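Local coordinates for neurotoxin (Clostridium botulinum, PDB 2QN0), which cleaves SNARE proteins of nerve terminals, probably both syntaxin and SNAP-25, as the zinc-dependent light-chain protease of botulinum neurotoxin type C1, at residues H25-L29 / F50-P56; W44-D48 / K83-L87; R109-P115 / A234-Y239; S155-P161 / L189-S195; D167-S171 / E230-A234. Residues are numbered along the deposited sequence.

Contact 1: residues H25-L29 / F50-P56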
# COMPACT_ATOMS: atom_id res chain seq x y z
N HIS A 25 -15.49 9.31 4.82
CA HIS A 25 -15.93 10.46 4.03
C HIS A 25 -15.21 10.47 2.68
O HIS A 25 -15.02 11.53 2.08
CB HIS A 25 -15.64 11.76 4.77
CG HIS A 25 -16.40 11.90 6.06
ND1 HIS A 25 -17.77 11.95 6.11
CD2 HIS A 25 -15.97 11.97 7.34
CE1 HIS A 25 -18.16 12.04 7.37
NE2 HIS A 25 -17.08 12.05 8.14
N LEU A 26 -14.81 9.29 2.21
CA LEU A 26 -14.11 9.18 0.94
C LEU A 26 -14.63 8.09 0.01
O LEU A 26 -14.40 8.14 -1.20
CB LEU A 26 -12.62 8.94 1.19
CG LEU A 26 -11.82 10.11 1.77
CD1 LEU A 26 -10.46 9.62 2.24
CD2 LEU A 26 -11.67 11.20 0.72
N ASN A 27 -15.34 7.11 0.56
CA ASN A 27 -15.86 6.01 -0.27
C ASN A 27 -17.23 6.34 -0.85
O ASN A 27 -18.25 6.27 -0.15
CB ASN A 27 -15.94 4.72 0.56
CG ASN A 27 -16.15 3.49 -0.30
OD1 ASN A 27 -16.35 3.59 -1.51
ND2 ASN A 27 -16.10 2.32 0.32
N THR A 28 -17.27 6.69 -2.13
CA THR A 28 -18.53 7.04 -2.79
C THR A 28 -19.48 5.86 -2.90
O THR A 28 -20.66 6.03 -3.23
CB THR A 28 -18.29 7.62 -4.20
OG1 THR A 28 -17.69 6.62 -5.03
CG2 THR A 28 -17.37 8.83 -4.13
N LEU A 29 -18.98 4.66 -2.63
CA LEU A 29 -19.81 3.46 -2.69
C LEU A 29 -20.51 3.20 -1.36
O LEU A 29 -21.46 2.42 -1.29
CB LEU A 29 -18.95 2.24 -3.05
CG LEU A 29 -18.47 2.08 -4.49
CD1 LEU A 29 -17.39 1.02 -4.56
CD2 LEU A 29 -19.65 1.70 -5.38
N PHE A 50 -14.10 0.02 -2.96
CA PHE A 50 -13.86 1.44 -2.73
C PHE A 50 -13.88 2.24 -4.03
O PHE A 50 -13.41 1.78 -5.06
CB PHE A 50 -12.48 1.60 -2.05
CG PHE A 50 -12.12 3.02 -1.69
CD1 PHE A 50 -12.60 3.61 -0.53
CD2 PHE A 50 -11.24 3.75 -2.50
CE1 PHE A 50 -12.23 4.90 -0.17
CE2 PHE A 50 -10.86 5.05 -2.15
CZ PHE A 50 -11.35 5.63 -0.98
N SER A 51 -14.43 3.45 -3.97
CA SER A 51 -14.47 4.30 -5.16
C SER A 51 -14.38 5.77 -4.80
O SER A 51 -14.79 6.18 -3.71
CB SER A 51 -15.73 4.05 -5.98
OG SER A 51 -15.76 4.89 -7.12
N ARG A 52 -13.84 6.56 -5.72
CA ARG A 52 -13.71 8.00 -5.54
C ARG A 52 -14.54 8.73 -6.59
O ARG A 52 -14.60 9.95 -6.61
CB ARG A 52 -12.24 8.41 -5.66
CG ARG A 52 -11.37 7.94 -4.50
CD ARG A 52 -11.81 8.61 -3.21
NE ARG A 52 -11.72 10.06 -3.32
CZ ARG A 52 -12.71 10.90 -3.04
NH1 ARG A 52 -13.88 10.43 -2.63
NH2 ARG A 52 -12.53 12.20 -3.19
N ASN A 53 -15.19 7.96 -7.46
CA ASN A 53 -16.02 8.55 -8.52
C ASN A 53 -17.46 8.77 -8.07
O ASN A 53 -18.06 7.92 -7.42
CB ASN A 53 -16.03 7.64 -9.75
CG ASN A 53 -14.66 7.50 -10.38
OD1 ASN A 53 -14.00 8.49 -10.71
ND2 ASN A 53 -14.22 6.26 -10.56
N SER A 54 -18.01 9.93 -8.42
CA SER A 54 -19.39 10.24 -8.07
C SER A 54 -20.28 9.29 -8.87
O SER A 54 -19.93 8.90 -9.98
CB SER A 54 -19.72 11.69 -8.41
OG SER A 54 -19.48 11.95 -9.79
N ASN A 55 -21.42 8.90 -8.30
CA ASN A 55 -22.33 7.98 -8.98
C ASN A 55 -21.51 6.79 -9.49
O ASN A 55 -21.55 6.46 -10.68
CB ASN A 55 -23.01 8.67 -10.16
CG ASN A 55 -23.70 9.96 -9.77
OD1 ASN A 55 -24.60 9.97 -8.93
ND2 ASN A 55 -23.28 11.06 -10.38
N PRO A 56 -20.77 6.12 -8.59
CA PRO A 56 -19.95 4.97 -8.96
C PRO A 56 -20.69 3.78 -9.57
O PRO A 56 -21.86 3.53 -9.25
CB PRO A 56 -19.25 4.61 -7.65
CG PRO A 56 -20.28 4.96 -6.63
CD PRO A 56 -20.77 6.31 -7.12

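Contact 2: residues W44-D48 / K83-L87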
# COMPACT_ATOMS: atom_id res chain seq x y z
N TRP A 44 -5.27 -0.47 9.38
CA TRP A 44 -6.63 -1.00 9.43
C TRP A 44 -7.05 -1.55 8.08
O TRP A 44 -6.49 -1.20 7.04
CB TRP A 44 -7.62 0.11 9.81
CG TRP A 44 -7.48 0.60 11.21
CD1 TRP A 44 -6.50 1.42 11.70
CD2 TRP A 44 -8.34 0.29 12.30
NE1 TRP A 44 -6.71 1.64 13.05
CE2 TRP A 44 -7.83 0.95 13.44
CE3 TRP A 44 -9.50 -0.49 12.43
CZ2 TRP A 44 -8.44 0.86 14.70
CZ3 TRP A 44 -10.11 -0.58 13.69
CH2 TRP A 44 -9.57 0.09 14.80
N VAL A 45 -8.06 -2.42 8.09
CA VAL A 45 -8.59 -2.97 6.86
C VAL A 45 -10.11 -2.87 6.86
O VAL A 45 -10.76 -3.20 7.85
CB VAL A 45 -8.17 -4.45 6.65
CG1 VAL A 45 -8.62 -5.30 7.83
CG2 VAL A 45 -8.78 -4.98 5.36
N ILE A 46 -10.65 -2.37 5.75
CA ILE A 46 -12.10 -2.26 5.55
C ILE A 46 -12.30 -3.12 4.30
O ILE A 46 -11.99 -2.69 3.19
CB ILE A 46 -12.54 -0.82 5.27
CG1 ILE A 46 -12.19 0.07 6.46
CG2 ILE A 46 -14.05 -0.78 5.01
CD1 ILE A 46 -12.54 1.54 6.26
N PRO A 47 -12.80 -4.35 4.48
CA PRO A 47 -13.05 -5.32 3.40
C PRO A 47 -14.19 -4.98 2.44
O PRO A 47 -14.99 -5.86 2.12
CB PRO A 47 -13.32 -6.63 4.15
CG PRO A 47 -12.91 -6.36 5.58
CD PRO A 47 -13.23 -4.91 5.77
N ASP A 48 -14.25 -3.74 1.98
CA ASP A 48 -15.31 -3.31 1.06
C ASP A 48 -14.73 -2.78 -0.24
O ASP A 48 -13.55 -2.42 -0.31
CB ASP A 48 -16.13 -2.15 1.66
CG ASP A 48 -16.79 -2.50 2.97
OD1 ASP A 48 -16.83 -3.69 3.35
OD2 ASP A 48 -17.28 -1.55 3.62
N LYS A 83 -16.61 -10.74 2.10
CA LYS A 83 -15.81 -9.86 2.94
C LYS A 83 -15.01 -10.64 3.97
O LYS A 83 -13.86 -10.30 4.27
CB LYS A 83 -16.72 -8.84 3.63
CG LYS A 83 -17.44 -7.93 2.65
CD LYS A 83 -18.28 -6.88 3.34
CE LYS A 83 -18.89 -5.93 2.32
NZ LYS A 83 -19.66 -4.83 2.95
N ASP A 84 -15.61 -11.70 4.51
CA ASP A 84 -14.93 -12.52 5.50
C ASP A 84 -13.70 -13.18 4.86
O ASP A 84 -12.62 -13.20 5.45
CB ASP A 84 -15.88 -13.61 6.03
CG ASP A 84 -15.26 -14.42 7.15
OD1 ASP A 84 -15.06 -13.87 8.25
OD2 ASP A 84 -14.96 -15.61 6.92
N THR A 85 -13.89 -13.71 3.66
CA THR A 85 -12.79 -14.36 2.96
C THR A 85 -11.69 -13.36 2.63
O THR A 85 -10.51 -13.63 2.84
CB THR A 85 -13.30 -15.02 1.66
OG1 THR A 85 -14.17 -16.11 2.01
CG2 THR A 85 -12.15 -15.55 0.83
N PHE A 86 -12.08 -12.19 2.14
CA PHE A 86 -11.12 -11.14 1.80
C PHE A 86 -10.33 -10.74 3.04
O PHE A 86 -9.10 -10.65 3.02
CB PHE A 86 -11.85 -9.91 1.25
CG PHE A 86 -10.93 -8.76 0.91
CD1 PHE A 86 -10.24 -8.73 -0.29
CD2 PHE A 86 -10.76 -7.71 1.81
CE1 PHE A 86 -9.38 -7.67 -0.61
CE2 PHE A 86 -9.91 -6.64 1.50
CZ PHE A 86 -9.22 -6.63 0.29
N LEU A 87 -11.05 -10.50 4.14
CA LEU A 87 -10.41 -10.12 5.39
C LEU A 87 -9.37 -11.14 5.81
O LEU A 87 -8.25 -10.79 6.18
CB LEU A 87 -11.47 -9.97 6.49
CG LEU A 87 -10.99 -9.65 7.90
CD1 LEU A 87 -10.25 -8.31 7.92
CD2 LEU A 87 -12.19 -9.60 8.84
O HOH W 1 -19.66 -2.29 4.71

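Contact 3: residues R109-P115 / A234-Y239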
# COMPACT_ATOMS: atom_id res chain seq x y z
N ARG A 109 7.13 -0.15 10.84
CA ARG A 109 7.16 1.27 10.50
C ARG A 109 5.79 1.82 10.12
O ARG A 109 5.36 2.85 10.63
CB ARG A 109 8.17 1.52 9.38
CG ARG A 109 9.59 1.14 9.78
CD ARG A 109 10.62 1.59 8.76
NE ARG A 109 11.93 1.04 9.08
CZ ARG A 109 13.06 1.41 8.50
NH1 ARG A 109 13.06 2.34 7.56
NH2 ARG A 109 14.21 0.83 8.85
N LEU A 110 5.10 1.13 9.21
CA LEU A 110 3.79 1.58 8.78
C LEU A 110 2.74 1.59 9.89
O LEU A 110 1.82 2.41 9.88
CB LEU A 110 3.28 0.71 7.63
CG LEU A 110 3.96 0.92 6.28
CD1 LEU A 110 3.43 -0.10 5.27
CD2 LEU A 110 3.70 2.34 5.79
N SER A 111 2.88 0.70 10.86
CA SER A 111 1.91 0.61 11.95
C SER A 111 2.29 1.40 13.19
O SER A 111 1.48 1.50 14.11
CB SER A 111 1.69 -0.86 12.34
OG SER A 111 2.84 -1.39 12.96
N THR A 112 3.49 1.96 13.20
CA THR A 112 3.96 2.72 14.36
C THR A 112 4.19 4.21 14.09
O THR A 112 3.71 5.05 14.85
CB THR A 112 5.26 2.12 14.91
OG1 THR A 112 5.05 0.74 15.22
CG2 THR A 112 5.69 2.85 16.18
N ASP A 113 4.94 4.54 13.05
CA ASP A 113 5.19 5.95 12.75
C ASP A 113 3.94 6.58 12.17
O ASP A 113 3.16 5.92 11.49
CB ASP A 113 6.37 6.10 11.79
CG ASP A 113 7.71 5.87 12.47
OD1 ASP A 113 7.81 6.16 13.68
OD2 ASP A 113 8.66 5.41 11.81
N ILE A 114 3.76 7.87 12.44
CA ILE A 114 2.57 8.57 11.97
C ILE A 114 2.85 9.78 11.09
O ILE A 114 3.96 10.31 11.08
CB ILE A 114 1.73 9.07 13.17
CG1 ILE A 114 2.52 10.15 13.93
CG2 ILE A 114 1.42 7.92 14.12
CD1 ILE A 114 1.67 10.98 14.88
N PRO A 115 1.85 10.21 10.32
CA PRO A 115 2.02 11.38 9.46
C PRO A 115 2.22 12.57 10.39
O PRO A 115 1.67 12.58 11.50
CB PRO A 115 0.68 11.48 8.74
CG PRO A 115 0.22 10.06 8.67
CD PRO A 115 0.57 9.54 10.04
N ALA A 234 2.83 3.30 0.34
CA ALA A 234 2.39 3.78 1.65
C ALA A 234 3.57 4.28 2.47
O ALA A 234 3.45 5.24 3.23
CB ALA A 234 1.65 2.67 2.41
N MET A 235 4.72 3.62 2.33
CA MET A 235 5.92 4.04 3.04
C MET A 235 6.33 5.43 2.56
O MET A 235 6.63 6.32 3.36
CB MET A 235 7.06 3.05 2.81
CG MET A 235 6.95 1.77 3.62
SD MET A 235 7.40 2.01 5.36
CE MET A 235 9.15 1.64 5.30
N HIS A 236 6.35 5.62 1.24
CA HIS A 236 6.72 6.91 0.68
C HIS A 236 5.75 7.98 1.16
O HIS A 236 6.17 9.09 1.50
CB HIS A 236 6.69 6.84 -0.85
CG HIS A 236 7.55 5.76 -1.43
ND1 HIS A 236 7.36 5.26 -2.70
CD2 HIS A 236 8.61 5.09 -0.91
CE1 HIS A 236 8.26 4.32 -2.93
NE2 HIS A 236 9.03 4.20 -1.87
N ASN A 237 4.46 7.64 1.20
CA ASN A 237 3.43 8.58 1.64
C ASN A 237 3.53 8.92 3.13
O ASN A 237 3.32 10.07 3.52
CB ASN A 237 2.03 8.01 1.38
CG ASN A 237 1.70 7.88 -0.09
OD1 ASN A 237 2.24 8.60 -0.92
ND2 ASN A 237 0.79 6.97 -0.42
N LEU A 238 3.83 7.92 3.94
CA LEU A 238 3.95 8.13 5.38
C LEU A 238 5.13 9.03 5.73
O LEU A 238 5.03 9.89 6.60
CB LEU A 238 4.10 6.78 6.09
CG LEU A 238 4.35 6.83 7.60
CD1 LEU A 238 3.22 7.63 8.28
CD2 LEU A 238 4.42 5.41 8.15
N TYR A 239 6.25 8.82 5.05
CA TYR A 239 7.46 9.60 5.32
C TYR A 239 7.56 10.89 4.51
O TYR A 239 8.56 11.60 4.57
CB TYR A 239 8.69 8.72 5.12
CG TYR A 239 8.82 7.69 6.22
CD1 TYR A 239 9.41 8.02 7.44
CD2 TYR A 239 8.29 6.41 6.07
CE1 TYR A 239 9.47 7.11 8.49
CE2 TYR A 239 8.34 5.48 7.11
CZ TYR A 239 8.93 5.84 8.32
OH TYR A 239 8.97 4.93 9.35

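Contact 4: residues S155-P161 / L189-S195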
# COMPACT_ATOMS: atom_id res chain seq x y z
N SER A 155 -2.86 5.05 9.84
CA SER A 155 -1.76 5.52 9.01
C SER A 155 -1.98 4.90 7.63
O SER A 155 -1.65 5.50 6.60
CB SER A 155 -0.41 5.06 9.57
OG SER A 155 -0.06 5.83 10.71
N VAL A 156 -2.56 3.71 7.63
CA VAL A 156 -2.85 2.99 6.40
C VAL A 156 -4.18 2.25 6.53
O VAL A 156 -4.45 1.59 7.53
CB VAL A 156 -1.77 1.92 6.09
CG1 VAL A 156 -2.15 1.17 4.81
CG2 VAL A 156 -0.41 2.58 5.94
N ILE A 157 -5.03 2.40 5.52
CA ILE A 157 -6.30 1.68 5.49
C ILE A 157 -6.29 0.84 4.22
O ILE A 157 -6.17 1.37 3.11
CB ILE A 157 -7.52 2.61 5.42
CG1 ILE A 157 -7.60 3.50 6.66
CG2 ILE A 157 -8.80 1.77 5.29
CD1 ILE A 157 -8.77 4.46 6.65
N ILE A 158 -6.39 -0.48 4.38
CA ILE A 158 -6.44 -1.36 3.22
C ILE A 158 -7.91 -1.64 2.93
O ILE A 158 -8.67 -1.98 3.83
CB ILE A 158 -5.72 -2.69 3.52
CG1 ILE A 158 -4.23 -2.43 3.74
CG2 ILE A 158 -5.95 -3.68 2.37
CD1 ILE A 158 -3.47 -3.62 4.22
N THR A 159 -8.31 -1.46 1.67
CA THR A 159 -9.69 -1.72 1.28
C THR A 159 -9.69 -2.68 0.10
O THR A 159 -8.63 -3.02 -0.43
CB THR A 159 -10.42 -0.44 0.79
OG1 THR A 159 -9.95 -0.09 -0.52
CG2 THR A 159 -10.18 0.72 1.73
N GLY A 160 -10.88 -3.10 -0.29
CA GLY A 160 -11.01 -3.98 -1.43
C GLY A 160 -10.76 -3.13 -2.67
O GLY A 160 -10.62 -1.91 -2.56
N PRO A 161 -10.74 -3.74 -3.86
CA PRO A 161 -10.50 -3.04 -5.12
C PRO A 161 -11.50 -1.95 -5.48
O PRO A 161 -12.62 -1.90 -4.96
CB PRO A 161 -10.55 -4.16 -6.16
CG PRO A 161 -10.22 -5.39 -5.38
CD PRO A 161 -10.96 -5.17 -4.09
N LEU A 189 -2.30 10.04 5.60
CA LEU A 189 -2.97 8.74 5.62
C LEU A 189 -3.06 8.19 4.20
O LEU A 189 -3.36 8.93 3.26
CB LEU A 189 -4.38 8.89 6.21
CG LEU A 189 -5.30 7.67 6.22
CD1 LEU A 189 -6.33 7.83 7.34
CD2 LEU A 189 -5.98 7.51 4.87
N SER A 190 -2.79 6.90 4.05
CA SER A 190 -2.87 6.24 2.74
C SER A 190 -3.99 5.22 2.73
O SER A 190 -4.25 4.56 3.73
CB SER A 190 -1.57 5.49 2.42
OG SER A 190 -0.48 6.36 2.17
N ILE A 191 -4.67 5.10 1.59
CA ILE A 191 -5.70 4.09 1.43
C ILE A 191 -5.20 3.21 0.28
O ILE A 191 -4.90 3.71 -0.80
CB ILE A 191 -7.08 4.68 1.06
CG1 ILE A 191 -7.67 5.39 2.28
CG2 ILE A 191 -8.01 3.56 0.58
CD1 ILE A 191 -9.07 5.95 2.06
N ILE A 192 -5.09 1.92 0.55
CA ILE A 192 -4.65 0.95 -0.45
C ILE A 192 -5.85 0.11 -0.85
O ILE A 192 -6.44 -0.57 -0.01
CB ILE A 192 -3.57 0.00 0.14
CG1 ILE A 192 -2.30 0.79 0.49
CG2 ILE A 192 -3.26 -1.12 -0.85
CD1 ILE A 192 -1.22 -0.06 1.17
N SER A 193 -6.23 0.17 -2.13
CA SER A 193 -7.37 -0.61 -2.64
C SER A 193 -6.77 -1.75 -3.45
O SER A 193 -6.07 -1.53 -4.44
CB SER A 193 -8.26 0.28 -3.51
OG SER A 193 -8.73 1.38 -2.74
N ILE A 194 -7.08 -2.98 -3.04
CA ILE A 194 -6.45 -4.12 -3.67
C ILE A 194 -7.12 -5.46 -3.37
O ILE A 194 -7.93 -5.57 -2.44
CB ILE A 194 -5.00 -4.20 -3.12
CG1 ILE A 194 -4.19 -5.29 -3.79
CG2 ILE A 194 -5.07 -4.45 -1.61
CD1 ILE A 194 -2.75 -5.33 -3.30
N SER A 195 -6.78 -6.46 -4.17
CA SER A 195 -7.24 -7.83 -3.95
C SER A 195 -6.07 -8.68 -4.44
O SER A 195 -6.00 -9.05 -5.61
CB SER A 195 -8.49 -8.17 -4.75
OG SER A 195 -8.89 -9.50 -4.42
O HOH W 2 0.81 5.84 4.32

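Contact 5: residues D167-S171 / E230-A234. With ZN (zinc ion), chain B.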
# COMPACT_ATOMS: atom_id res chain seq x y z
N ASP A 167 -6.18 -3.65 -10.85
CA ASP A 167 -5.38 -2.43 -10.88
C ASP A 167 -5.26 -1.88 -9.46
O ASP A 167 -5.87 -0.86 -9.13
CB ASP A 167 -6.01 -1.39 -11.82
CG ASP A 167 -5.13 -0.16 -11.99
OD1 ASP A 167 -3.90 -0.28 -11.86
OD2 ASP A 167 -5.68 0.93 -12.28
N PRO A 168 -4.50 -2.57 -8.60
CA PRO A 168 -4.32 -2.12 -7.21
C PRO A 168 -3.85 -0.67 -7.20
O PRO A 168 -3.08 -0.26 -8.07
CB PRO A 168 -3.29 -3.10 -6.66
CG PRO A 168 -2.54 -3.55 -7.87
CD PRO A 168 -3.62 -3.71 -8.90
N GLU A 169 -4.31 0.10 -6.22
CA GLU A 169 -3.97 1.51 -6.16
C GLU A 169 -3.87 2.06 -4.74
O GLU A 169 -4.69 1.74 -3.88
CB GLU A 169 -5.03 2.28 -6.96
CG GLU A 169 -5.09 3.77 -6.77
CD GLU A 169 -6.01 4.43 -7.79
OE1 GLU A 169 -6.94 3.74 -8.28
OE2 GLU A 169 -5.81 5.62 -8.09
N THR A 170 -2.85 2.88 -4.51
CA THR A 170 -2.63 3.50 -3.20
C THR A 170 -2.75 5.00 -3.40
O THR A 170 -2.16 5.56 -4.33
CB THR A 170 -1.22 3.20 -2.66
OG1 THR A 170 -1.07 1.78 -2.49
CG2 THR A 170 -0.99 3.90 -1.33
N SER A 171 -3.49 5.67 -2.52
CA SER A 171 -3.68 7.11 -2.65
C SER A 171 -3.74 7.84 -1.32
O SER A 171 -4.00 7.23 -0.28
CB SER A 171 -5.00 7.40 -3.39
OG SER A 171 -5.18 6.57 -4.52
N GLU A 230 2.35 -2.19 -2.90
CA GLU A 230 1.52 -1.06 -2.50
C GLU A 230 1.97 -0.52 -1.14
O GLU A 230 1.89 0.68 -0.88
CB GLU A 230 0.04 -1.45 -2.43
CG GLU A 230 -0.59 -1.83 -3.78
CD GLU A 230 -0.34 -0.82 -4.89
OE1 GLU A 230 -0.48 0.41 -4.65
OE2 GLU A 230 -0.02 -1.24 -6.02
N LEU A 231 2.45 -1.40 -0.26
CA LEU A 231 2.92 -0.94 1.05
C LEU A 231 4.13 -0.01 0.86
O LEU A 231 4.40 0.84 1.70
CB LEU A 231 3.30 -2.13 1.94
CG LEU A 231 2.13 -3.03 2.38
CD1 LEU A 231 2.66 -4.16 3.28
CD2 LEU A 231 1.09 -2.20 3.14
N ASN A 232 4.85 -0.18 -0.25
CA ASN A 232 5.99 0.69 -0.52
C ASN A 232 5.48 2.09 -0.84
O ASN A 232 6.08 3.08 -0.42
CB ASN A 232 6.83 0.16 -1.68
CG ASN A 232 7.57 -1.11 -1.31
OD1 ASN A 232 7.77 -1.40 -0.13
ND2 ASN A 232 7.99 -1.87 -2.32
N HIS A 233 4.38 2.18 -1.59
CA HIS A 233 3.81 3.50 -1.88
C HIS A 233 3.39 4.12 -0.55
O HIS A 233 3.58 5.31 -0.32
CB HIS A 233 2.59 3.38 -2.79
CG HIS A 233 2.92 3.06 -4.21
ND1 HIS A 233 3.81 3.81 -4.96
CD2 HIS A 233 2.47 2.08 -5.04
CE1 HIS A 233 3.89 3.31 -6.18
NE2 HIS A 233 3.08 2.27 -6.25
N ALA A 234 2.83 3.30 0.34
CA ALA A 234 2.39 3.78 1.65
C ALA A 234 3.57 4.28 2.47
O ALA A 234 3.45 5.24 3.23
CB ALA A 234 1.65 2.67 2.41
ZN ZN B . 2.75 0.90 -7.78
O HOH W 3 -0.66 2.89 -6.44
O HOH W 4 0.73 0.40 -7.85

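Contact 1: residues H25-L29 / F50-P56
A single carboxamide oxygen organises both sides of this meeting of two irregular loops. Asn27 OD1 accepts a hydrogen bond from Leu29 N two residues on (3.1 Å), closing an Asx turn, and a second from Ser51 N across the contact (3.1 Å). The opposing loop has a turn of its own, an ST turn in which Ser51 OG accepts from Asn53 N at 3.1 Å. The case illustrates how loops lacking regular secondary structure can be joined by a network of hydrogen bonds, with side chains taking over part of the backbone's bonding. One main-chain link remains, from Thr28 N to Ser51 O at 3.0 Å with a nearly straight geometry. A further bond runs from Arg52 NH1 to Leu26 O (2.7 Å), while Leu26 CD2 covers one face of the guanidinium. Apolar groups fill the gaps, with Leu26 CB 4.2 Å from Phe50 CZ and Leu29 CD2 only 3.5 Å from Pro56 CG. Glu34 and Arg49 O receive the amide end of Asn27, and Glu163 binds Ser51 OG, so the polar ends are tied into the surrounding chain. The contact thereby joins the loop after strand 19-23 to the loop after strand 43-46, at the periphery of the protease. At its exposed side the Thr28 hydroxyl, OG1, donates to Asn53 O at 2.7 Å.

Contact 2: residues W44-D48 / K83-L87
This is a buried helix-on-strand contact, in which helix 80-97 lies against the end of strand 43-46 and the turn that follows it. It shows in miniature how a strand presents alternate residues to the layer above: Val45 directs its CA-to-CB bond toward the helix, whereas that of Ile46 points away. On the helical side Lys83, Phe86 and Leu87, spaced over about one turn, supply the matching surface. Val45 CG1 reaches Leu87 CD1 at 3.4 Å, and Pro47, the most heavily covered residue, packs CB on Phe86 CD2 (3.6 Å) and CG on Leu87 CB (4.0 Å). The chain bends at Pro47, the centre of an inverse gamma turn with a weak hydrogen bond from Asp48 N to Ile46 O at 2.8 Å. The Pro47 carbonyl oxygen, buried by the contact, has no hydrogen-bonding partner. The polar margin is a salt bridge from Lys83 NZ to Asp48 OD1 (3.1 Å), weak as a hydrogen bond, for which the lysine is extended beyond CB (chi2 to chi4 all t). Water 1 doubles the link, donating to Asp48 OD2 at 2.7 Å and weakly accepting from Lys83 NZ at 3.1 Å. Since Glu34 lies close to Asp48, the lysine may offset their like charges. Apolar residues packed between helix and sheet, with a salt bridge beside them, are typical of alpha/beta packing, here within the light-chain protease.

Contact 3: residues R109-P115 / A234-Y239
Leu238 is the apolar centre: CD2 lies 3.9 Å from Leu110 CD2 and CD1 3.7 Å from Pro115 CD, so that this one side chain fills the angle between helix 101-112 and the chain leaving it. The residue stands at the end of helix 223-238, the zinc-binding helix of this gluzincin-type protease, which carries the metal ligands His229 and His233 further back. Around the centre, Leu110 fits against the same helix, with CD2 4.0 Å from Ala234 CB and CG 3.7 Å from Met235 SD. This packing lies at a distance from the metal, the side chain of Ala234 being about 10 Å from the zinc. Further out, Arg109 CD touches Met235 CE at 3.8 Å, while its guanidinium is engaged by Glu105 and Glu353. Lys329 of helix 319-330 joins the two segments from outside by bonding to both Ile114 O and Leu238 O. The polar edge is reached where both helices have just ended. Asp113, the first residue to leave helical geometry, turns its CA-to-CB bond toward the partner and accepts a very short hydrogen bond at OD2 from Tyr239 OH, 2.5 Å away.

Contact 4: residues S155-P161 / L189-S195
Main-chain hydrogen bonds define this contact as a parallel ladder. Ser155 O accepts from Ser190 N (3.1 Å), Ile157 N donates to Ser190 O (2.9 Å) and Ile157 O accepts from Ile192 N (2.8 Å); then Thr159 N donates to Ile192 O (2.7 Å) and Thr159 O accepts from Ile194 N (3.0 Å). As parallel pairing requires, Ile157 and Thr159 bond on both sides of their partners, while CA-H...O contacts such as Ile191 CA to Ile157 O (3.2 Å) fill the intervals. The strand axes run 4.6 Å apart at 19°.

Side chains divide between two faces. Val156, Ile158 and Ile192 share one with Ser190; Val156 CG1 meets Ile192 CD1 at 4.0 Å, and helix 223-238 covers this side. Ile157, Ile191, Thr159 and Ser193 share the other, with Thr159 CG2 3.8 Å from Ile191 CG2.

Thr159 OG1 lies 2.9 Å from Ser193 OG and donates to Gly160 O in its own segment (2.8 Å). A sheet packed against the HExxH helix is characteristic of zincin metalloproteases.

Contact 5: residues D167-S171 / E230-A234
Thr170, in the m rotamer, directs its CA-to-CB bond toward the helix, which brings OG1 to 2.6 Å from Glu230 OE1, to which it donates a short hydrogen bond. Glu230 takes a compact m, m conformation that folds the carboxylate back beside the helix. Its OE1 also accepts a hydrogen bond from water 3 (3.1 Å), and the same water accepts from Thr170 N at 2.9 Å. Glu230 and His233 belong to the HExxH motif on helix 223-238, which defines the zincins; the motif's His229 and His233 bind the zinc with Glu269 of helix 267-273, and Glu230, as in related enzymes, probably acts as general base. Glu230 OE2 accepts from water 4 at 2.6 Å, and water 4 lies 2.1 Å from the zinc. The axes of strand 169-171 and segment 230-234 run nearly parallel (9°), 8.2 Å apart at closest approach. His233 is also m, its ring turned so that NE2 meets the zinc at 2.1 Å while its CB packs 3.8 Å from Thr170 CB.

Contacts 2, 4 and 5 are built on one mixed sheet, crossed in the order of strands 43-46, 156-159, 190-193 and 169-171, and backbone hydrogen bonds between neighbouring strands run from contact 2 through contact 4 to contact 5; the last two have centres only 7 Å apart. Contacts 3 and 5 share helix 223-238 and Ala234, with centres 12 Å apart, and both 4 and 5 are nested along the chain inside the long loop that contact 3 closes. Contact 1 is peripheral, 24 Å from contact 3 between centres, yet Phe50 touches contact 4. The sheet thus links the loop contact at the periphery, through Phe50, to the strand that faces the zinc-binding helix.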